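Local coordinates for mortality factor 4-like protein 1 (Homo sapiens, PDB 2F5K) that binds histone H3 methylated at a lysine of its tail through a chromo domain, consistent with a role in gene regulation, at residues T80-Q83 and K84-E87; K90-Q93 and E94-A97. All blocks are in the same frame, centred on the assembly; numbering follows the deposited sequence.

Contact 1: residues T80-Q83 and K84-E87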
# COMPACT_ATOMS: atom_id res chain seq x y z
N THR A 80 7.46 -3.98 -11.78
CA THR A 80 8.55 -3.64 -10.87
C THR A 80 8.11 -3.74 -9.39
O THR A 80 8.84 -4.26 -8.56
CB THR A 80 9.04 -2.19 -11.11
OG1 THR A 80 9.80 -2.14 -12.31
CG2 THR A 80 10.12 -1.80 -10.06
N ASN A 81 6.96 -3.17 -9.06
CA ASN A 81 6.48 -3.25 -7.68
C ASN A 81 5.97 -4.63 -7.26
O ASN A 81 6.16 -5.03 -6.12
CB ASN A 81 5.52 -2.13 -7.37
CG ASN A 81 6.19 -0.79 -7.49
OD1 ASN A 81 7.37 -0.68 -7.21
ND2 ASN A 81 5.45 0.23 -7.94
N LEU A 82 5.39 -5.37 -8.21
CA LEU A 82 4.99 -6.76 -7.92
C LEU A 82 6.22 -7.61 -7.61
O LEU A 82 6.19 -8.44 -6.72
CB LEU A 82 4.18 -7.37 -9.08
CG LEU A 82 2.79 -6.80 -9.16
CD1 LEU A 82 2.16 -7.01 -10.55
CD2 LEU A 82 1.90 -7.39 -8.03
N GLN A 83 7.32 -7.38 -8.33
CA GLN A 83 8.57 -8.07 -8.05
C GLN A 83 9.08 -7.69 -6.66
O GLN A 83 9.64 -8.50 -5.96
CB GLN A 83 9.63 -7.64 -9.07
CG GLN A 83 10.93 -8.33 -8.90
CD GLN A 83 10.78 -9.84 -8.90
OE1 GLN A 83 9.81 -10.39 -9.50
NE2 GLN A 83 11.72 -10.54 -8.23
N LYS A 84 8.91 -6.43 -6.29
CA LYS A 84 9.33 -5.96 -4.97
C LYS A 84 8.44 -6.62 -3.92
O LYS A 84 8.91 -7.03 -2.86
CB LYS A 84 9.22 -4.43 -4.88
CG LYS A 84 9.31 -3.84 -3.49
CD LYS A 84 9.24 -2.25 -3.46
CE LYS A 84 10.41 -1.62 -4.22
NZ LYS A 84 10.96 -0.41 -3.55
N GLN A 85 7.15 -6.72 -4.23
CA GLN A 85 6.21 -7.36 -3.31
C GLN A 85 6.67 -8.76 -2.99
O GLN A 85 6.70 -9.18 -1.83
CB GLN A 85 4.81 -7.48 -3.91
CG GLN A 85 3.81 -8.18 -2.94
CD GLN A 85 2.38 -8.16 -3.47
OE1 GLN A 85 2.16 -8.35 -4.68
NE2 GLN A 85 1.42 -7.91 -2.60
N ARG A 86 7.04 -9.47 -4.05
CA ARG A 86 7.46 -10.86 -3.94
C ARG A 86 8.75 -10.99 -3.17
O ARG A 86 8.96 -11.96 -2.45
CB ARG A 86 7.64 -11.51 -5.31
CG ARG A 86 6.36 -11.68 -6.13
CD ARG A 86 6.59 -12.57 -7.36
NE ARG A 86 5.68 -12.25 -8.45
CZ ARG A 86 5.88 -11.31 -9.36
NH1 ARG A 86 6.98 -10.58 -9.35
NH2 ARG A 86 4.98 -11.12 -10.32
N GLU A 87 9.66 -10.04 -3.37
CA GLU A 87 10.92 -10.10 -2.65
C GLU A 87 10.73 -9.79 -1.17
O GLU A 87 11.39 -10.36 -0.35
CB GLU A 87 11.99 -9.19 -3.29
CG GLU A 87 12.66 -9.81 -4.52
CD GLU A 87 13.45 -8.80 -5.35
OE1 GLU A 87 13.81 -7.71 -4.84
OE2 GLU A 87 13.73 -9.11 -6.53
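Gln83 and Glu87, one helical turn apart, are joined through their side chains: NE2 of Gln83 donates to OE2 of Glu87 over 3.0 Å, and at 168° the bond is nearly straight. The hydrogen leaves within the amide plane but arrives on the anti side of the carboxylate, tilted from its plane, and the two flat groups stand 76° apart. A bend in the Gln83 chain at chi2 (54°) turns the amide along the helix surface toward Glu87. The other end of the same amide faces Arg86, whose NH1 lies 2.8 Å from OE1 of Gln83, near the plane of the guanidinium.

Four backbone bonds hold this part of the helix together, from the N-H of Lys84, Gln85, Arg86 and Glu87 to the carbonyls of Thr80, Asn81, Leu82 and Gln83. This i to i+4 ladder belongs to the C-terminal helix 79-98, which follows the five-stranded antiparallel sheet of the chromo barrel.

The remaining side-chain contacts are looser. CD2 of Leu82 lies 3.5 Å from the amide oxygen OE1 of Gln85, the two side chains running alongside each other, while over one guanidinium face of Arg86 sits the carbonyl oxygen of Leu82. On the side turned to the sheet, Asn81 and Gln85 both touch Leu30; ND2 of Asn81 is bonded to the carbonyl of Lys76, and NE2 of Gln85 to that of Leu37.

Contact 2: residues K90-Q93 and E94-A97; sequences KANQ and EQYA
Lys90 runs beside Glu94, and the two side chains point the same way from the helix. With an extended chain and chi1 163°, which sets CG opposite the backbone N, Lys90 brings its methylenes to the carboxylate: CE of Lys90 comes within 3.2 Å of OE2 of Glu94. The ammonium reaches past it, leaving NZ 4.5 Å from OE2 of Glu94, too far for a salt bridge, although some electrostatic attraction probably remains. In the backbone, the carbonyl of Lys90 accepts from the N-H of Glu94. At Ala91 the carbonyl receives two weak bonds, from the N-H groups of Glu94 and Gln95; CB of Glu94 also packs 3.2 Å from O of Ala91. Asn92 accepts through its backbone O from N of Tyr96 at 2.9 Å, nearly in line with the carbonyl. Gln93 completes the turn, its O bonded to N of Ala97 at 3.0 Å and touched by CB of the same alanine at 3.4 Å. All of this lies at the surface, on the distal half of helix 79-98, where the side chain of Asn92 rests on Pro35 and Leu36 in the loop between strands 28-32 and 37-48.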
# COMPACT_ATOMS: atom_id res chain seq x y z
N LYS A 90 9.21 -13.10 0.46
CA LYS A 90 10.23 -14.10 0.76
C LYS A 90 11.16 -13.64 1.88
O LYS A 90 11.55 -14.42 2.75
CB LYS A 90 11.02 -14.46 -0.51
CG LYS A 90 12.36 -15.16 -0.29
CD LYS A 90 12.98 -15.50 -1.66
CE LYS A 90 14.48 -15.77 -1.56
NZ LYS A 90 15.18 -15.60 -2.86
N ALA A 91 11.56 -12.37 1.85
CA ALA A 91 12.40 -11.88 2.93
C ALA A 91 11.65 -12.08 4.25
O ALA A 91 12.19 -12.66 5.18
CB ALA A 91 12.75 -10.42 2.73
N ASN A 92 10.40 -11.60 4.32
CA ASN A 92 9.58 -11.78 5.52
C ASN A 92 9.48 -13.26 5.84
O ASN A 92 9.79 -13.68 6.95
CB ASN A 92 8.19 -11.17 5.35
CG ASN A 92 7.31 -11.30 6.61
OD1 ASN A 92 6.27 -11.95 6.60
ND2 ASN A 92 7.74 -10.67 7.70
N GLN A 93 9.08 -14.06 4.85
CA GLN A 93 8.97 -15.50 5.06
C GLN A 93 10.26 -16.05 5.63
O GLN A 93 10.25 -17.01 6.42
CB GLN A 93 8.55 -16.23 3.78
CG GLN A 93 7.03 -16.16 3.55
CD GLN A 93 6.61 -16.12 2.06
OE1 GLN A 93 7.03 -16.97 1.26
NE2 GLN A 93 5.76 -15.14 1.71
N GLU A 94 11.38 -15.42 5.27
CA GLU A 94 12.66 -15.87 5.80
C GLU A 94 12.79 -15.47 7.26
O GLU A 94 13.44 -16.15 8.04
CB GLU A 94 13.85 -15.38 4.95
CG GLU A 94 14.21 -16.38 3.85
CD GLU A 94 15.19 -15.86 2.80
OE1 GLU A 94 16.18 -15.19 3.16
OE2 GLU A 94 14.97 -16.16 1.61
N GLN A 95 12.12 -14.39 7.64
CA GLN A 95 12.16 -13.98 9.04
C GLN A 95 11.30 -14.90 9.89
O GLN A 95 11.71 -15.29 10.98
CB GLN A 95 11.71 -12.52 9.21
CG GLN A 95 11.75 -12.07 10.66
CD GLN A 95 10.98 -10.80 10.92
OE1 GLN A 95 9.84 -10.84 11.39
NE2 GLN A 95 11.59 -9.65 10.62
N TYR A 96 10.12 -15.25 9.39
CA TYR A 96 9.24 -16.17 10.10
C TYR A 96 9.98 -17.49 10.32
O TYR A 96 10.06 -17.98 11.44
CB TYR A 96 7.96 -16.42 9.32
CG TYR A 96 6.95 -17.31 10.03
CD1 TYR A 96 6.38 -16.92 11.24
CD2 TYR A 96 6.57 -18.54 9.50
CE1 TYR A 96 5.46 -17.73 11.90
CE2 TYR A 96 5.65 -19.35 10.15
CZ TYR A 96 5.10 -18.94 11.34
OH TYR A 96 4.18 -19.74 12.00
N ALA A 97 10.55 -18.02 9.23
CA ALA A 97 11.26 -19.30 9.26
C ALA A 97 12.46 -19.27 10.19
O ALA A 97 12.87 -20.30 10.71
CB ALA A 97 11.69 -19.71 7.87

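Both contacts lie on one helix, 79-98, and follow each other in series along the chain, contact 1 ending before contact 2 begins, with their centres about 15 Å apart. Contact 1 is nearer the body of the domain, its centre about 12 Å from the centre of the chain, and its inward residues meet strands 28-32 and 74-76. The centre of contact 2 lies about 19 Å from the centre of the chain. The helix is thus joined to the sheet near its start, while its later turns project away from the barrel: a C-terminal element docked through its first turns and largely exposed beyond them.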